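Local coordinates for DNA protection during starvation protein (Brevibacillus brevis, PDB 1N1Q) that probably stores iron and protects DNA in starving cells, oxidising iron(II) with hydrogen peroxide and depositing it as mineral inside a hollow twelve-subunit shell, at residues T59-V64 with G69-T74; Q16-V21 with A76-E81; V22-L27 with E52-I57. All coordinates share one frame; numbering follows the deposited sequence.

Contact 1: T59-V64 with G69-T74; sequences TLAERV and GSPIAT. With FEO (mu-oxo-diiron), chain E.
Val64 meets the incoming 69-74 chain with both its carbonyl and its side chain. Its O accepts a hydrogen bond from Gly69 N at 2.9 Å, the donor standing 37° out of the carbonyl plane. With CG1 anti to the backbone N (chi1 166°), that methyl lies against the peptide joining Gly69 to Ser70, 3.5 Å from Ser70 N, and reaches the ring of Pro71, whose CD is 4.2 Å from Val64 CG1. One turn back, Pro71 CB rests on Ala61 CB at 3.6 Å, and the extended chain runs on from there. The contact thus folds the linker of this four-helix bundle back over the end of helix 39-66, at a ferroxidase centre of the ferritin-like Dps fold. From the same helical turn Glu62 points away from the linker: its chain is extended beyond CG and its OE2 binds FE1 of the mu-oxo-diiron at 2.1 Å. Asp58 of the same chain and His31 of the second subunit also bind this iron, while a water binds FE2 at 2.2 Å. Farther out, Asn14 holds the linker by hydrogen bonds to Ser70 O and Ile72 N, and Ala61 also packs on Trp32 of the second subunit.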
# COMPACT_ATOMS: atom_id res chain seq x y z
N THR A 59 -2.24 15.72 17.22
CA THR A 59 -1.41 16.80 17.76
C THR A 59 -1.49 16.85 19.28
O THR A 59 -0.47 17.01 19.96
CB THR A 59 -1.81 18.18 17.20
OG1 THR A 59 -3.15 18.49 17.62
CG2 THR A 59 -1.74 18.19 15.70
N LEU A 60 -2.70 16.73 19.82
CA LEU A 60 -2.90 16.76 21.27
C LEU A 60 -2.17 15.60 21.95
O LEU A 60 -1.43 15.81 22.91
CB LEU A 60 -4.40 16.71 21.60
CG LEU A 60 -5.19 17.99 21.28
CD1 LEU A 60 -6.68 17.74 21.43
CD2 LEU A 60 -4.74 19.11 22.21
N ALA A 61 -2.38 14.39 21.45
CA ALA A 61 -1.74 13.22 22.03
C ALA A 61 -0.22 13.31 21.96
O ALA A 61 0.49 12.95 22.90
CB ALA A 61 -2.21 11.96 21.32
N GLU A 62 0.30 13.79 20.84
CA GLU A 62 1.74 13.91 20.70
C GLU A 62 2.34 15.02 21.55
O GLU A 62 3.51 14.94 21.92
CB GLU A 62 2.11 14.04 19.22
CG GLU A 62 1.95 12.69 18.53
CD GLU A 62 2.24 12.70 17.05
OE1 GLU A 62 2.45 13.79 16.48
OE2 GLU A 62 2.24 11.60 16.47
N ARG A 63 1.53 16.02 21.88
CA ARG A 63 2.01 17.09 22.74
C ARG A 63 2.12 16.47 24.14
O ARG A 63 3.05 16.77 24.90
CB ARG A 63 1.03 18.28 22.74
CG ARG A 63 1.47 19.45 23.63
CD ARG A 63 2.85 19.97 23.23
NE ARG A 63 3.41 20.84 24.26
CZ ARG A 63 4.70 21.14 24.37
NH1 ARG A 63 5.57 20.64 23.50
NH2 ARG A 63 5.12 21.91 25.36
N VAL A 64 1.17 15.59 24.48
CA VAL A 64 1.20 14.91 25.78
C VAL A 64 2.52 14.15 25.89
O VAL A 64 3.22 14.23 26.89
CB VAL A 64 0.03 13.90 25.92
CG1 VAL A 64 0.28 12.98 27.12
CG2 VAL A 64 -1.29 14.65 26.10
N GLY A 69 3.96 12.77 29.28
CA GLY A 69 2.80 12.03 29.73
C GLY A 69 2.44 10.90 28.77
O GLY A 69 3.15 10.65 27.80
N SER A 70 1.34 10.22 29.06
CA SER A 70 0.84 9.15 28.21
C SER A 70 -0.55 9.57 27.75
O SER A 70 -1.40 9.90 28.58
CB SER A 70 0.77 7.83 28.96
OG SER A 70 2.04 7.19 29.00
N PRO A 71 -0.78 9.58 26.43
CA PRO A 71 -2.08 9.97 25.87
C PRO A 71 -3.21 8.98 26.04
O PRO A 71 -3.00 7.77 26.04
CB PRO A 71 -1.75 10.18 24.40
CG PRO A 71 -0.76 9.07 24.15
CD PRO A 71 0.16 9.19 25.36
N ILE A 72 -4.42 9.50 26.17
CA ILE A 72 -5.56 8.62 26.28
C ILE A 72 -5.66 7.99 24.90
O ILE A 72 -5.68 8.68 23.87
CB ILE A 72 -6.80 9.42 26.71
CG1 ILE A 72 -6.75 9.50 28.25
CG2 ILE A 72 -8.11 8.82 26.13
CD1 ILE A 72 -7.71 10.49 28.86
N ALA A 73 -5.67 6.66 24.90
CA ALA A 73 -5.68 5.93 23.64
C ALA A 73 -6.54 4.67 23.59
O ALA A 73 -6.10 3.63 23.10
CB ALA A 73 -4.23 5.60 23.25
N THR A 74 -7.76 4.78 24.10
CA THR A 74 -8.73 3.69 24.07
C THR A 74 -10.07 4.40 24.03
O THR A 74 -10.17 5.55 24.46
CB THR A 74 -8.69 2.79 25.32
OG1 THR A 74 -9.03 3.56 26.48
CG2 THR A 74 -7.30 2.15 25.49
FE1 FEO E . 1.35 11.22 14.64
FE2 FEO E . 3.85 12.95 13.24
O FEO E . 2.28 11.76 13.07
O HOH W 1 5.42 11.45 12.97

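Contact 2: Q16-V21 with A76-E81; sequences QVANWV and AASLEE
Ser78 and Glu81 are the residues of the short helix 75-81 that meet helix 4-33, through Ala18 and Val21. This is the small extra helix that Dps proteins carry in the long connection between the second and third helices of the ferritin-like bundle, and it lies across the bundle: the local axes approach to 8.0 Å with 106° between their directions. At the start of the segment, Ala76 N is hydrogen-bonded to Glu86 of the second subunit, and Ala77 N is capped by the hydroxyl of Thr74, the N-cap residue. Ser78 comes next and sits where the backbones are nearest, its CA 4.1 Å from Ala18 CA. Small side chains meet here: the methyl of Ala18 presses on the Ser78 backbone, with Ala18 CB 3.4 Å from Ser78 O. The Ser78 hydroxyl, anti to its own carbonyl carbon (chi1 -69°), is directed back along the helix and is hydrogen-bonded to Thr74 O, so what it offers Val21 is van der Waals contact. Leu79, on another side, packs on Leu75 of the second subunit. One turn after Ser78, Glu81 lays its CB against the Ala18 methyl at 3.9 Å, while its chain bends at chi2 (-56°) and carries the carboxylate away from helix 4-33. Across from Ser78, Val21 has CG1 anti to its backbone N, and this methyl stops 3.5 Å from Ser78 OG.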
# COMPACT_ATOMS: atom_id res chain seq x y z
N GLN A 16 -8.92 16.78 26.31
CA GLN A 16 -9.27 17.20 24.96
C GLN A 16 -9.03 16.07 23.96
O GLN A 16 -9.70 16.00 22.93
CB GLN A 16 -8.49 18.45 24.58
CG GLN A 16 -8.81 19.64 25.47
CD GLN A 16 -10.30 19.81 25.70
OE1 GLN A 16 -11.09 19.80 24.75
NE2 GLN A 16 -10.70 19.97 26.96
N VAL A 17 -8.08 15.20 24.26
CA VAL A 17 -7.81 14.06 23.40
C VAL A 17 -9.09 13.23 23.44
O VAL A 17 -9.59 12.80 22.41
CB VAL A 17 -6.64 13.19 23.93
CG1 VAL A 17 -6.62 11.84 23.21
CG2 VAL A 17 -5.30 13.91 23.70
N ALA A 18 -9.63 13.05 24.65
CA ALA A 18 -10.85 12.27 24.83
C ALA A 18 -12.02 12.93 24.10
O ALA A 18 -12.81 12.26 23.44
CB ALA A 18 -11.16 12.11 26.31
N ASN A 19 -12.13 14.25 24.24
CA ASN A 19 -13.21 14.99 23.60
C ASN A 19 -13.18 14.84 22.09
O ASN A 19 -14.21 14.59 21.46
CB ASN A 19 -13.15 16.48 23.95
CG ASN A 19 -13.75 16.79 25.30
OD1 ASN A 19 -14.60 16.05 25.78
ND2 ASN A 19 -13.33 17.89 25.92
N TRP A 20 -12.00 15.00 21.49
CA TRP A 20 -11.87 14.89 20.05
C TRP A 20 -12.01 13.47 19.52
O TRP A 20 -12.39 13.28 18.36
CB TRP A 20 -10.56 15.54 19.58
CG TRP A 20 -10.68 17.03 19.59
CD1 TRP A 20 -10.13 17.90 20.49
CD2 TRP A 20 -11.48 17.82 18.70
NE1 TRP A 20 -10.55 19.19 20.22
CE2 TRP A 20 -11.38 19.16 19.13
CE3 TRP A 20 -12.28 17.52 17.59
CZ2 TRP A 20 -12.05 20.21 18.49
CZ3 TRP A 20 -12.95 18.56 16.94
CH2 TRP A 20 -12.83 19.88 17.40
N VAL A 21 -11.70 12.49 20.35
CA VAL A 21 -11.86 11.10 19.94
C VAL A 21 -13.36 10.86 19.85
O VAL A 21 -13.85 10.20 18.94
CB VAL A 21 -11.22 10.11 20.95
CG1 VAL A 21 -11.48 8.66 20.53
CG2 VAL A 21 -9.75 10.37 21.04
N ALA A 76 -12.69 3.36 25.64
CA ALA A 76 -13.20 3.29 27.01
C ALA A 76 -12.74 4.50 27.82
O ALA A 76 -13.55 5.16 28.47
CB ALA A 76 -12.72 2.00 27.68
N ALA A 77 -11.45 4.80 27.75
CA ALA A 77 -10.90 5.95 28.49
C ALA A 77 -11.39 7.27 27.92
O ALA A 77 -11.58 8.25 28.64
CB ALA A 77 -9.36 5.90 28.47
N SER A 78 -11.61 7.31 26.61
CA SER A 78 -12.09 8.54 25.96
C SER A 78 -13.50 8.86 26.44
O SER A 78 -13.80 10.01 26.78
CB SER A 78 -12.09 8.38 24.44
OG SER A 78 -10.77 8.33 23.95
N LEU A 79 -14.35 7.84 26.46
CA LEU A 79 -15.73 7.99 26.92
C LEU A 79 -15.75 8.42 28.37
O LEU A 79 -16.57 9.24 28.78
CB LEU A 79 -16.47 6.65 26.80
CG LEU A 79 -17.07 6.35 25.43
CD1 LEU A 79 -17.62 4.93 25.40
CD2 LEU A 79 -18.17 7.37 25.14
N GLU A 80 -14.85 7.83 29.15
CA GLU A 80 -14.74 8.11 30.57
C GLU A 80 -14.36 9.55 30.88
O GLU A 80 -14.95 10.18 31.76
CB GLU A 80 -13.71 7.16 31.18
CG GLU A 80 -13.45 7.40 32.64
CD GLU A 80 -13.66 6.17 33.47
OE1 GLU A 80 -12.77 5.29 33.47
OE2 GLU A 80 -14.73 6.07 34.12
N GLU A 81 -13.37 10.08 30.16
CA GLU A 81 -12.88 11.42 30.40
C GLU A 81 -13.52 12.56 29.61
O GLU A 81 -13.46 13.71 30.04
CB GLU A 81 -11.36 11.45 30.19
CG GLU A 81 -10.58 10.53 31.11
CD GLU A 81 -10.86 10.80 32.58
OE1 GLU A 81 -11.02 11.98 32.94
OE2 GLU A 81 -10.92 9.84 33.38

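Contact 3: V22-L27 with E52-I57; sequences VLYVKL and EASGHI
Tyr24 meets helix 39-66 at two levels, its base against Ala53 and its ring against Ser54. Its CG is anti to the backbone N (chi1 177°), which swings the ring past the Ala53 methyl: Ala53 CB lies at the ring edge, near its plane, and 4.0 Å from Tyr24 CA. Farther along the ring, Tyr24 CE1 approaches Ser54 CB obliquely at 3.9 Å. The contact joins the first two long helices of the ferritin-like four-helix bundle, which run antiparallel here, with local axes 8.9 Å apart and 169° between their directions. Where they come nearest, Tyr24 CA and Ala53 CA are 5.4 Å apart, a spacing allowed by the single methyl of Ala53. One turn after Tyr24, Leu27 sends CD1 to the same methyl, 4.3 Å from Ala53 CB, so that this methyl sits between Leu27 CD1 and the CA and CB of Tyr24. Ser54 has its OG anti to the backbone N (chi1 -180°), leaving CB for the Tyr24 ring while the hydroxyl is hydrogen-bonded with Tyr24 OH of the second subunit. The same pair of hydroxyls is joined the other way round, this Tyr24 OH with Ser54 OG of the second subunit, and the two Tyr24 rings stack on each other between subunits. Tyr24 also meets His28 of its own helix in a T-shaped (edge-to-face) contact.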
# COMPACT_ATOMS: atom_id res chain seq x y z
N VAL A 22 -14.10 11.41 20.81
CA VAL A 22 -15.56 11.29 20.80
C VAL A 22 -16.13 12.04 19.59
O VAL A 22 -16.96 11.51 18.85
CB VAL A 22 -16.18 11.87 22.10
CG1 VAL A 22 -17.69 12.07 21.92
CG2 VAL A 22 -15.92 10.94 23.28
N LEU A 23 -15.66 13.27 19.39
CA LEU A 23 -16.13 14.09 18.27
C LEU A 23 -15.81 13.50 16.90
O LEU A 23 -16.59 13.69 15.96
CB LEU A 23 -15.56 15.51 18.37
CG LEU A 23 -16.32 16.42 19.35
CD1 LEU A 23 -15.52 17.68 19.62
CD2 LEU A 23 -17.68 16.75 18.76
N TYR A 24 -14.70 12.79 16.77
CA TYR A 24 -14.35 12.19 15.49
C TYR A 24 -15.50 11.29 15.05
O TYR A 24 -15.91 11.28 13.89
CB TYR A 24 -13.06 11.38 15.60
CG TYR A 24 -12.68 10.67 14.32
CD1 TYR A 24 -12.13 11.37 13.24
CD2 TYR A 24 -12.85 9.29 14.18
CE1 TYR A 24 -11.77 10.71 12.06
CE2 TYR A 24 -12.50 8.63 13.01
CZ TYR A 24 -11.96 9.34 11.95
OH TYR A 24 -11.60 8.68 10.80
N VAL A 25 -16.04 10.52 16.00
CA VAL A 25 -17.14 9.62 15.68
C VAL A 25 -18.49 10.34 15.64
O VAL A 25 -19.36 9.99 14.84
CB VAL A 25 -17.20 8.45 16.69
CG1 VAL A 25 -18.54 7.72 16.60
CG2 VAL A 25 -16.07 7.48 16.40
N LYS A 26 -18.65 11.37 16.47
CA LYS A 26 -19.90 12.12 16.49
C LYS A 26 -20.10 12.85 15.17
O LYS A 26 -21.21 12.89 14.62
CB LYS A 26 -19.89 13.11 17.66
CG LYS A 26 -21.26 13.72 17.98
CD LYS A 26 -21.18 14.60 19.23
CE LYS A 26 -22.55 15.09 19.68
NZ LYS A 26 -22.46 15.86 20.96
N LEU A 27 -19.03 13.44 14.66
CA LEU A 27 -19.08 14.17 13.40
C LEU A 27 -19.33 13.21 12.24
O LEU A 27 -19.97 13.57 11.24
CB LEU A 27 -17.78 14.95 13.21
CG LEU A 27 -17.66 16.09 14.22
CD1 LEU A 27 -16.24 16.63 14.25
CD2 LEU A 27 -18.66 17.20 13.86
N GLU A 52 -10.62 17.55 10.64
CA GLU A 52 -9.90 18.42 11.57
C GLU A 52 -9.78 17.70 12.91
O GLU A 52 -8.75 17.79 13.59
CB GLU A 52 -10.61 19.77 11.74
CG GLU A 52 -10.33 20.76 10.61
CD GLU A 52 -11.00 22.10 10.80
OE1 GLU A 52 -11.60 22.34 11.87
OE2 GLU A 52 -10.92 22.94 9.87
N ALA A 53 -10.84 16.99 13.30
CA ALA A 53 -10.85 16.25 14.56
C ALA A 53 -9.69 15.26 14.58
O ALA A 53 -8.96 15.16 15.57
CB ALA A 53 -12.17 15.50 14.72
N SER A 54 -9.53 14.55 13.48
CA SER A 54 -8.46 13.57 13.34
C SER A 54 -7.11 14.25 13.57
O SER A 54 -6.20 13.67 14.17
CB SER A 54 -8.53 12.95 11.94
OG SER A 54 -7.52 11.98 11.74
N GLY A 55 -6.98 15.49 13.09
CA GLY A 55 -5.74 16.22 13.26
C GLY A 55 -5.51 16.65 14.70
O GLY A 55 -4.38 16.61 15.20
N HIS A 56 -6.57 17.06 15.38
CA HIS A 56 -6.46 17.48 16.78
C HIS A 56 -6.06 16.29 17.65
O HIS A 56 -5.22 16.42 18.54
CB HIS A 56 -7.78 18.06 17.29
CG HIS A 56 -8.25 19.27 16.53
ND1 HIS A 56 -7.40 20.28 16.15
CD2 HIS A 56 -9.48 19.64 16.12
CE1 HIS A 56 -8.09 21.23 15.53
NE2 HIS A 56 -9.35 20.86 15.50
N ILE A 57 -6.66 15.13 17.39
CA ILE A 57 -6.36 13.93 18.17
C ILE A 57 -4.86 13.67 18.19
O ILE A 57 -4.27 13.47 19.26
CB ILE A 57 -7.03 12.67 17.57
CG1 ILE A 57 -8.55 12.80 17.61
CG2 ILE A 57 -6.56 11.42 18.34
CD1 ILE A 57 -9.09 12.71 18.99

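Overall arrangement
The three contacts follow one chain path: contact 3 pairs helices 4-33 and 39-66, contact 1 turns the chain back at the far end of helix 39-66, and contact 2 lays helix 75-81 across helix 4-33, enclosing both others in sequence. The centre of contact 2 is about 11 Å from that of contact 1 and 10 Å from that of contact 3, which are 14 Å apart. Leu60 joins contacts 1 and 2, its CD1 3.6 Å from Trp20 CD1, and Trp20 CE3 is 3.5 Å from Ala53 CB of contact 3. Contact 1 supplies an iron ligand; side chains of Ser54 and Val21 are about 9 and 13 Å from a diiron group. All three touch the second subunit.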